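Local coordinates for protein fatty acid synthase 1, isoform A (Drosophila melanogaster, PDB 6FN6) that probably makes long-chain saturated fatty acids from acetyl-CoA and malonyl-CoA with NADPH, this piece being its dehydratase, enoylreductase and ketoreductase modifying region, at residues A301-G306 against V332-D336; V293-N297 against D539-N543; E197-N202 against G238-G243. One frame throughout, in Å; residues are numbered along the deposited sequence.

Interaction 1 (A301-G306 against V332-D336); sequences AVKLKG and VLTGD
This is a parallel strand pairing that closes a beta-alpha-beta unit: strand 303-309 leads through helix 320-329 to the neighbouring strand 334-341. The strand order of the enclosing sheet matches the class I methyltransferase fold, consistent with the pseudo-methyltransferase domain of animal fatty acid synthases. The axes of segments 303-306 and 334-336 approach to 4.6 Å, with 25° between their N-to-C directions. Lys303 pairs with Thr334, Leu304 with Gly335 and Lys305 with Asp336, at CA-CA distances of 5.0, 4.8 and 4.6 Å. Val332 enters with positive phi (41/53); from Leu333 onward the backbone is extended. Four hydrogen bonds alternate in direction: Thr334 N to Val302 O (3.1 Å), Leu304 N to Thr334 O (2.9 Å), Asp336 N to Leu304 O (2.9 Å) and Gly306 N to Asp336 O (3.0 Å). Leu304 thus straddles Gly335, whose CA lies 3.3 Å from Leu304 O. On one face Leu304 (chi1 t, chi2 p), together with Leu333 in the same rotamer, meets Ile327 of helix 320-329 and Ile295 of helix 279-296; Leu333 CD1 also reaches Ala301 O at 3.2 Å. The other face carries Lys303, Lys305, Thr334 and Asp336. There Lys303 CE lies 3.3 Å from Thr334 OG1. Extended Lys305 places CE 3.4 Å from Asp336 OD2, but NZ stays 4.6 Å from OD2 and binds Glu371 and Gln372 instead, while Asp336 bridges to Arg359. Backbone hydrogen bonds therefore hold the pair together, with leucine packing on one face and, on the other, Lys305 and Asp336 engaged with outside partners.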
loop_
_atom_site.group_PDB
_atom_site.type_symbol
_atom_site.label_atom_id
_atom_site.label_comp_id
_atom_site.label_asym_id
_atom_site.label_seq_id
_atom_site.Cartn_x
_atom_site.Cartn_y
_atom_site.Cartn_z
ATOM N N ALA A 301 -52.212 -18.400 47.376
ATOM C CA ALA A 301 -51.774 -17.059 47.747
ATOM C C ALA A 301 -50.778 -16.501 46.736
ATOM O O ALA A 301 -49.812 -17.166 46.367
ATOM C CB ALA A 301 -51.159 -17.072 49.140
ATOM N N VAL A 302 -51.028 -15.274 46.290
ATOM C CA VAL A 302 -50.142 -14.595 45.353
ATOM C C VAL A 302 -49.151 -13.718 46.117
ATOM O O VAL A 302 -48.052 -13.445 45.635
ATOM C CB VAL A 302 -50.932 -13.771 44.315
ATOM C CG1 VAL A 302 -51.799 -12.728 44.995
ATOM C CG2 VAL A 302 -49.988 -13.116 43.317
ATOM N N LYS A 303 -49.553 -13.264 47.302
ATOM C CA LYS A 303 -48.663 -12.503 48.174
ATOM C C LYS A 303 -48.472 -13.219 49.507
ATOM O O LYS A 303 -49.426 -13.734 50.091
ATOM C CB LYS A 303 -49.211 -11.094 48.423
ATOM C CG LYS A 303 -48.743 -10.033 47.437
ATOM C CD LYS A 303 -49.607 -9.987 46.189
ATOM C CE LYS A 303 -49.171 -8.867 45.253
ATOM N NZ LYS A 303 -50.049 -8.755 44.054
ATOM N N LEU A 304 -47.227 -13.251 49.975
ATOM C CA LEU A 304 -46.888 -13.899 51.239
ATOM C C LEU A 304 -46.346 -12.886 52.249
ATOM O O LEU A 304 -45.294 -12.284 52.034
ATOM C CB LEU A 304 -45.864 -15.007 51.007
ATOM C CG LEU A 304 -45.859 -16.125 52.050
ATOM C CD1 LEU A 304 -47.100 -16.989 51.904
ATOM C CD2 LEU A 304 -44.598 -16.966 51.932
ATOM N N LYS A 305 -47.073 -12.702 53.347
ATOM C CA LYS A 305 -46.716 -11.710 54.360
ATOM C C LYS A 305 -45.963 -12.346 55.527
ATOM O O LYS A 305 -46.358 -13.394 56.031
ATOM C CB LYS A 305 -47.972 -11.003 54.874
ATOM C CG LYS A 305 -47.694 -9.762 55.711
ATOM C CD LYS A 305 -48.992 -9.105 56.160
ATOM C CE LYS A 305 -48.751 -7.738 56.780
ATOM N NZ LYS A 305 -49.974 -7.215 57.453
ATOM N N GLY A 306 -44.877 -11.705 55.950
ATOM C CA GLY A 306 -44.100 -12.187 57.079
ATOM C C GLY A 306 -43.330 -11.090 57.790
ATOM O O GLY A 306 -43.160 -9.995 57.257
ATOM N N VAL A 332 -44.645 -16.306 40.235
ATOM C CA VAL A 332 -45.927 -15.642 40.480
ATOM C C VAL A 332 -46.202 -15.549 41.982
ATOM O O VAL A 332 -47.256 -15.952 42.473
ATOM C CB VAL A 332 -47.083 -16.355 39.721
ATOM C CG1 VAL A 332 -47.317 -17.785 40.234
ATOM C CG2 VAL A 332 -48.366 -15.525 39.787
ATOM N N LEU A 333 -45.239 -14.989 42.708
ATOM C CA LEU A 333 -45.377 -14.806 44.145
ATOM C C LEU A 333 -44.467 -13.681 44.620
ATOM O O LEU A 333 -43.268 -13.679 44.339
ATOM C CB LEU A 333 -45.035 -16.106 44.880
ATOM C CG LEU A 333 -45.270 -16.146 46.392
ATOM C CD1 LEU A 333 -46.748 -16.286 46.709
ATOM C CD2 LEU A 333 -44.473 -17.275 47.025
ATOM N N THR A 334 -45.045 -12.730 45.344
ATOM C CA THR A 334 -44.286 -11.615 45.897
ATOM C C THR A 334 -44.458 -11.590 47.410
ATOM O O THR A 334 -45.463 -12.071 47.933
ATOM C CB THR A 334 -44.729 -10.269 45.296
ATOM O OG1 THR A 334 -46.154 -10.147 45.380
ATOM C CG2 THR A 334 -44.298 -10.172 43.842
ATOM N N GLY A 335 -43.476 -11.032 48.110
ATOM C CA GLY A 335 -43.459 -11.075 49.559
ATOM C C GLY A 335 -43.540 -9.722 50.234
ATOM O O GLY A 335 -43.001 -8.733 49.740
ATOM N N ASP A 336 -44.238 -9.684 51.366
ATOM C CA ASP A 336 -44.272 -8.504 52.217
ATOM C C ASP A 336 -43.562 -8.820 53.523
ATOM O O ASP A 336 -44.192 -9.226 54.498
ATOM C CB ASP A 336 -45.709 -8.063 52.488
ATOM C CG ASP A 336 -45.789 -6.912 53.472
ATOM O OD1 ASP A 336 -44.821 -6.126 53.548
ATOM O OD2 ASP A 336 -46.823 -6.788 54.163
#

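Interaction 2 (V293-N297 against D539-N543); sequences VIIEN and DLISN
Residues 293-296 form the last turn of helix 279-296, and Asn297 leaves helical geometry at phi/psi -116/37, its N making only weak bonds to Val293 O and Ile294 O, each at 3.0 Å. Opposite, Asp539 follows helix 530-536 with positive phi (65/39), after which the chain runs through Leu540 and Ile541 into strand 542-546. The closest CA pair, Asn297 with Ile541, is 6.3 Å apart, and no backbone-to-backbone hydrogen bond joins the segments. Asn297 does the joining with its amide (chi1 m, chi2 -79°): OD1 accepts Ile541 N at 2.7 Å, while ND2 turns back to Val293 O at 2.9 Å. A water extends this link, donating to Glu296 OE2 and Ser542 O, both at 3.0 Å, and accepting from Asn297 ND2 at 3.3 Å. Glu296, extended with chi1 and chi2 t, also forms a salt bridge with Arg554. Apolar contact is modest: Val293 CG1 touches Leu540 CD2 at 4.4 Å. That Leu540 methyl also lies against the Asn297 amide, CD2 to ND2 3.7 Å, and the Ile541 side chain (chi1 p) runs alongside the aliphatic part of Glu296. Asn543 ND2 donates to Leu540 O at 2.8 Å within its own segment. The contact sets a helix end of the methyltransferase-like sheet's layer against the Rossmann-type pseudo-ketoreductase part. Because one asparagine side chain serves its own helix end, the backbone amide of Ile541, 244 residues further along the chain, and a water, the junction is chiefly polar and directional.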
loop_
_atom_site.group_PDB
_atom_site.type_symbol
_atom_site.label_atom_id
_atom_site.label_comp_id
_atom_site.label_asym_id
_atom_site.label_seq_id
_atom_site.Cartn_x
_atom_site.Cartn_y
_atom_site.Cartn_z
ATOM N N VAL A 293 -42.711 -25.011 53.020
ATOM C CA VAL A 293 -43.875 -25.632 53.638
ATOM C C VAL A 293 -45.000 -24.608 53.775
ATOM O O VAL A 293 -46.170 -24.929 53.568
ATOM C CB VAL A 293 -43.512 -26.248 55.003
ATOM C CG1 VAL A 293 -44.765 -26.762 55.722
ATOM C CG2 VAL A 293 -42.501 -27.370 54.822
ATOM N N ILE A 294 -44.639 -23.377 54.128
ATOM C CA ILE A 294 -45.620 -22.312 54.308
ATOM C C ILE A 294 -46.281 -21.985 52.974
ATOM O O ILE A 294 -47.503 -21.881 52.890
ATOM C CB ILE A 294 -44.969 -21.059 54.926
ATOM C CG1 ILE A 294 -44.420 -21.379 56.314
ATOM C CG2 ILE A 294 -45.971 -19.914 55.013
ATOM C CD1 ILE A 294 -43.489 -20.323 56.864
ATOM N N ILE A 295 -45.471 -21.814 51.934
ATOM C CA ILE A 295 -45.992 -21.523 50.604
ATOM C C ILE A 295 -46.906 -22.665 50.180
ATOM O O ILE A 295 -48.008 -22.443 49.676
ATOM C CB ILE A 295 -44.844 -21.302 49.582
ATOM C CG1 ILE A 295 -44.078 -20.022 49.920
ATOM C CG2 ILE A 295 -45.386 -21.230 48.154
ATOM C CD1 ILE A 295 -42.785 -19.844 49.148
ATOM N N GLU A 296 -46.436 -23.888 50.394
ATOM C CA GLU A 296 -47.185 -25.085 50.035
ATOM C C GLU A 296 -48.558 -25.113 50.708
ATOM O O GLU A 296 -49.508 -25.672 50.164
ATOM C CB GLU A 296 -46.379 -26.333 50.410
ATOM C CG GLU A 296 -46.863 -27.623 49.768
ATOM C CD GLU A 296 -45.865 -28.760 49.926
ATOM O OE1 GLU A 296 -45.465 -29.353 48.898
ATOM O OE2 GLU A 296 -45.493 -29.074 51.078
ATOM N N ASN A 297 -48.655 -24.505 51.888
ATOM C CA ASN A 297 -49.882 -24.549 52.679
ATOM C C ASN A 297 -50.519 -23.172 52.854
ATOM O O ASN A 297 -51.063 -22.863 53.914
ATOM C CB ASN A 297 -49.598 -25.161 54.054
ATOM C CG ASN A 297 -49.331 -26.651 53.982
ATOM O OD1 ASN A 297 -50.259 -27.453 53.878
ATOM N ND2 ASN A 297 -48.057 -27.029 54.029
ATOM N N ASP A 539 -52.824 -30.446 59.236
ATOM C CA ASP A 539 -53.563 -29.913 58.100
ATOM C C ASP A 539 -52.613 -29.472 56.982
ATOM O O ASP A 539 -52.835 -28.452 56.324
ATOM C CB ASP A 539 -54.451 -28.747 58.540
ATOM C CG ASP A 539 -55.587 -28.482 57.571
ATOM O OD1 ASP A 539 -56.078 -29.448 56.950
ATOM O OD2 ASP A 539 -55.989 -27.307 57.433
ATOM N N LEU A 540 -51.554 -30.252 56.778
ATOM C CA LEU A 540 -50.635 -30.036 55.665
ATOM C C LEU A 540 -51.211 -30.672 54.406
ATOM O O LEU A 540 -51.791 -31.755 54.467
ATOM C CB LEU A 540 -49.260 -30.629 55.973
ATOM C CG LEU A 540 -48.579 -30.170 57.266
ATOM C CD1 LEU A 540 -47.250 -30.885 57.436
ATOM C CD2 LEU A 540 -48.383 -28.657 57.286
ATOM N N ILE A 541 -51.055 -30.010 53.263
ATOM C CA ILE A 541 -51.625 -30.534 52.027
ATOM C C ILE A 541 -50.794 -31.708 51.524
ATOM O O ILE A 541 -51.305 -32.579 50.821
ATOM C CB ILE A 541 -51.752 -29.439 50.945
ATOM C CG1 ILE A 541 -50.385 -28.906 50.514
ATOM C CG2 ILE A 541 -52.612 -28.292 51.454
ATOM C CD1 ILE A 541 -50.433 -28.161 49.195
ATOM N N SER A 542 -49.514 -31.731 51.891
ATOM C CA SER A 542 -48.620 -32.808 51.483
ATOM C C SER A 542 -48.112 -33.610 52.680
ATOM O O SER A 542 -47.438 -33.072 53.557
ATOM C CB SER A 542 -47.437 -32.239 50.699
ATOM O OG SER A 542 -46.551 -33.272 50.308
ATOM N N ASN A 543 -48.436 -34.900 52.696
ATOM C CA ASN A 543 -48.027 -35.799 53.773
ATOM C C ASN A 543 -47.430 -37.083 53.209
ATOM O O ASN A 543 -48.139 -37.901 52.626
ATOM C CB ASN A 543 -49.217 -36.133 54.677
ATOM C CG ASN A 543 -49.872 -34.900 55.256
ATOM O OD1 ASN A 543 -49.486 -34.420 56.323
ATOM N ND2 ASN A 543 -50.871 -34.375 54.551
HETATM O O HOH W 1 -47.267 -30.124 53.272
#

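Interaction 3 (E197-N202 against G238-G243); sequences ERAVIN and GVELRG
The double-hotdog fold of the dehydratase contains this antiparallel pair, in the part predicted to be its C-terminal hotdog. Strand 198-201 runs against 239-242 at 172°, with axes 4.7 Å apart. Arg198-Arg242 and Val200-Glu240 are hydrogen-bonded pairs: Arg198 N to Arg242 O measures 3.2 Å, Arg242 N to Arg198 O 2.8 Å, Val200 N to Glu240 O 2.8 Å and Glu240 N to Val200 O 2.9 Å. Ala199-Leu241 and Ile201-Val239 are non-hydrogen-bonded pairs. Asn202 N to Gly238 O (2.8 Å) closes one end, where Asn202 N-caps helix 203-210. At the other, Glu197 (-67/-47) and Arg198 both face Arg242 in a classic beta bulge, with weak bonds from Glu197 N to Arg242 O (3.2 Å) and Gly243 O (3.3 Å). Gly243 has positive phi (61/48), and an ideal CB on it would clash with Glu197 CB. The Ala199, Ile201, Val239 and Leu241 face packs on helices 34-48 and 170-183; Ala199 CB meets Leu241 CD2 at 3.5 Å, and the Leu241 side chain lies about 9 Å from that of Asp175, the predicted proton donor. On the opposite face Arg242 (chi1 m, then t, t) lays its guanidinium over Arg198 CD, 3.5 Å from Arg242 CZ, and bridges to Glu240 (Arg242 NE to Glu240 OE2 2.9 Å). Glu61 and Glu113 pair with Arg198, and Lys235 with Glu240. Acidic partners thus accompany both arginines, whose Arg198 NE and Arg242 NH1 lie 4.1 Å apart, while the other face stays apolar.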
loop_
_atom_site.group_PDB
_atom_site.type_symbol
_atom_site.label_atom_id
_atom_site.label_comp_id
_atom_site.label_asym_id
_atom_site.label_seq_id
_atom_site.Cartn_x
_atom_site.Cartn_y
_atom_site.Cartn_z
ATOM N N GLU A 197 -15.758 -5.539 -2.458
ATOM C CA GLU A 197 -14.854 -5.103 -3.513
ATOM C C GLU A 197 -15.614 -4.393 -4.627
ATOM O O GLU A 197 -15.209 -3.320 -5.077
ATOM C CB GLU A 197 -14.077 -6.295 -4.079
ATOM C CG GLU A 197 -13.091 -5.926 -5.182
ATOM C CD GLU A 197 -13.523 -6.420 -6.550
ATOM O OE1 GLU A 197 -13.841 -7.623 -6.675
ATOM O OE2 GLU A 197 -13.545 -5.607 -7.499
ATOM N N ARG A 198 -16.716 -4.990 -5.069
ATOM C CA ARG A 198 -17.489 -4.416 -6.163
ATOM C C ARG A 198 -18.980 -4.700 -6.013
ATOM O O ARG A 198 -19.386 -5.810 -5.670
ATOM C CB ARG A 198 -16.982 -4.959 -7.500
ATOM C CG ARG A 198 -17.412 -4.157 -8.713
ATOM C CD ARG A 198 -16.943 -4.824 -9.998
ATOM N NE ARG A 198 -16.801 -3.871 -11.099
ATOM C CZ ARG A 198 -15.698 -3.169 -11.348
ATOM N NH1 ARG A 198 -14.625 -3.300 -10.574
ATOM N NH2 ARG A 198 -15.666 -2.327 -12.375
ATOM N N ALA A 199 -19.789 -3.679 -6.276
ATOM C CA ALA A 199 -21.237 -3.810 -6.238
ATOM C C ALA A 199 -21.848 -3.171 -7.478
ATOM O O ALA A 199 -21.907 -1.948 -7.588
ATOM C CB ALA A 199 -21.798 -3.174 -4.977
ATOM N N VAL A 200 -22.301 -4.005 -8.408
ATOM C CA VAL A 200 -22.912 -3.522 -9.640
ATOM C C VAL A 200 -24.426 -3.478 -9.481
ATOM O O VAL A 200 -25.055 -4.488 -9.166
ATOM C CB VAL A 200 -22.516 -4.397 -10.840
ATOM C CG1 VAL A 200 -23.039 -3.793 -12.134
ATOM C CG2 VAL A 200 -21.010 -4.571 -10.900
ATOM N N ILE A 201 -25.004 -2.300 -9.694
ATOM C CA ILE A 201 -26.444 -2.117 -9.574
ATOM C C ILE A 201 -27.017 -1.712 -10.930
ATOM O O ILE A 201 -26.609 -0.708 -11.517
ATOM C CB ILE A 201 -26.787 -1.082 -8.490
ATOM C CG1 ILE A 201 -26.116 -1.466 -7.167
ATOM C CG2 ILE A 201 -28.301 -0.983 -8.312
ATOM C CD1 ILE A 201 -26.246 -0.423 -6.080
ATOM N N ASN A 202 -27.971 -2.504 -11.411
ATOM C CA ASN A 202 -28.590 -2.296 -12.716
ATOM C C ASN A 202 -30.106 -2.175 -12.560
ATOM O O ASN A 202 -30.822 -3.171 -12.673
ATOM C CB ASN A 202 -28.244 -3.454 -13.654
ATOM C CG ASN A 202 -28.642 -3.186 -15.087
ATOM O OD1 ASN A 202 -29.497 -2.344 -15.365
ATOM N ND2 ASN A 202 -28.027 -3.913 -16.012
ATOM N N GLY A 238 -30.751 -7.482 -10.580
ATOM C CA GLY A 238 -29.959 -6.345 -11.017
ATOM C C GLY A 238 -28.770 -6.028 -10.133
ATOM O O GLY A 238 -27.973 -5.148 -10.455
ATOM N N VAL A 239 -28.654 -6.740 -9.018
ATOM C CA VAL A 239 -27.579 -6.502 -8.063
ATOM C C VAL A 239 -26.525 -7.601 -8.176
ATOM O O VAL A 239 -26.846 -8.787 -8.188
ATOM C CB VAL A 239 -28.122 -6.406 -6.621
ATOM C CG1 VAL A 239 -27.004 -6.033 -5.650
ATOM C CG2 VAL A 239 -29.259 -5.394 -6.539
ATOM N N GLU A 240 -25.265 -7.195 -8.266
ATOM C CA GLU A 240 -24.156 -8.139 -8.325
ATOM C C GLU A 240 -23.065 -7.721 -7.338
ATOM O O GLU A 240 -22.502 -6.632 -7.451
ATOM C CB GLU A 240 -23.597 -8.213 -9.747
ATOM C CG GLU A 240 -22.641 -9.364 -9.980
ATOM C CD GLU A 240 -22.025 -9.337 -11.366
ATOM O OE1 GLU A 240 -22.724 -9.694 -12.336
ATOM O OE2 GLU A 240 -20.840 -8.963 -11.483
ATOM N N LEU A 241 -22.775 -8.588 -6.374
ATOM C CA LEU A 241 -21.829 -8.266 -5.308
ATOM C C LEU A 241 -20.601 -9.171 -5.350
ATOM O O LEU A 241 -20.715 -10.391 -5.249
ATOM C CB LEU A 241 -22.516 -8.372 -3.944
ATOM C CG LEU A 241 -23.767 -7.504 -3.774
ATOM C CD1 LEU A 241 -24.452 -7.790 -2.448
ATOM C CD2 LEU A 241 -23.430 -6.020 -3.890
ATOM N N ARG A 242 -19.428 -8.564 -5.511
ATOM C CA ARG A 242 -18.175 -9.311 -5.598
ATOM C C ARG A 242 -17.281 -9.041 -4.388
ATOM O O ARG A 242 -17.272 -7.935 -3.849
ATOM C CB ARG A 242 -17.421 -8.943 -6.879
ATOM C CG ARG A 242 -18.280 -8.923 -8.134
ATOM C CD ARG A 242 -17.437 -8.648 -9.366
ATOM N NE ARG A 242 -18.239 -8.194 -10.498
ATOM C CZ ARG A 242 -17.738 -7.841 -11.678
ATOM N NH1 ARG A 242 -16.428 -7.886 -11.886
ATOM N NH2 ARG A 242 -18.545 -7.438 -12.651
ATOM N N GLY A 243 -16.533 -10.057 -3.966
ATOM C CA GLY A 243 -15.527 -9.896 -2.932
ATOM C C GLY A 243 -16.039 -9.435 -1.580
ATOM O O GLY A 243 -15.488 -8.511 -0.984
#

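From the N terminus, interaction 3 comes first: residues 238-243 return to 197-202, closing a 35-residue loop within the dehydratase before the other contacts open. Interaction 2 then opens at 293-297 and closes only at 539-543, after 241 residues. Interaction 1 (301-306 with 332-336) is nested wholly inside that long loop, and none cross. Interactions 1 and 2 have centres 16 Å apart and touch: Ile295 CG1 packs 3.7 Å from Leu304 CD2, so helix 279-296 joins the methyltransferase-like sheet to the pseudo-ketoreductase part. Interaction 3 stands apart, its centre 62 Å from that of interaction 1 and 70 Å from that of interaction 2.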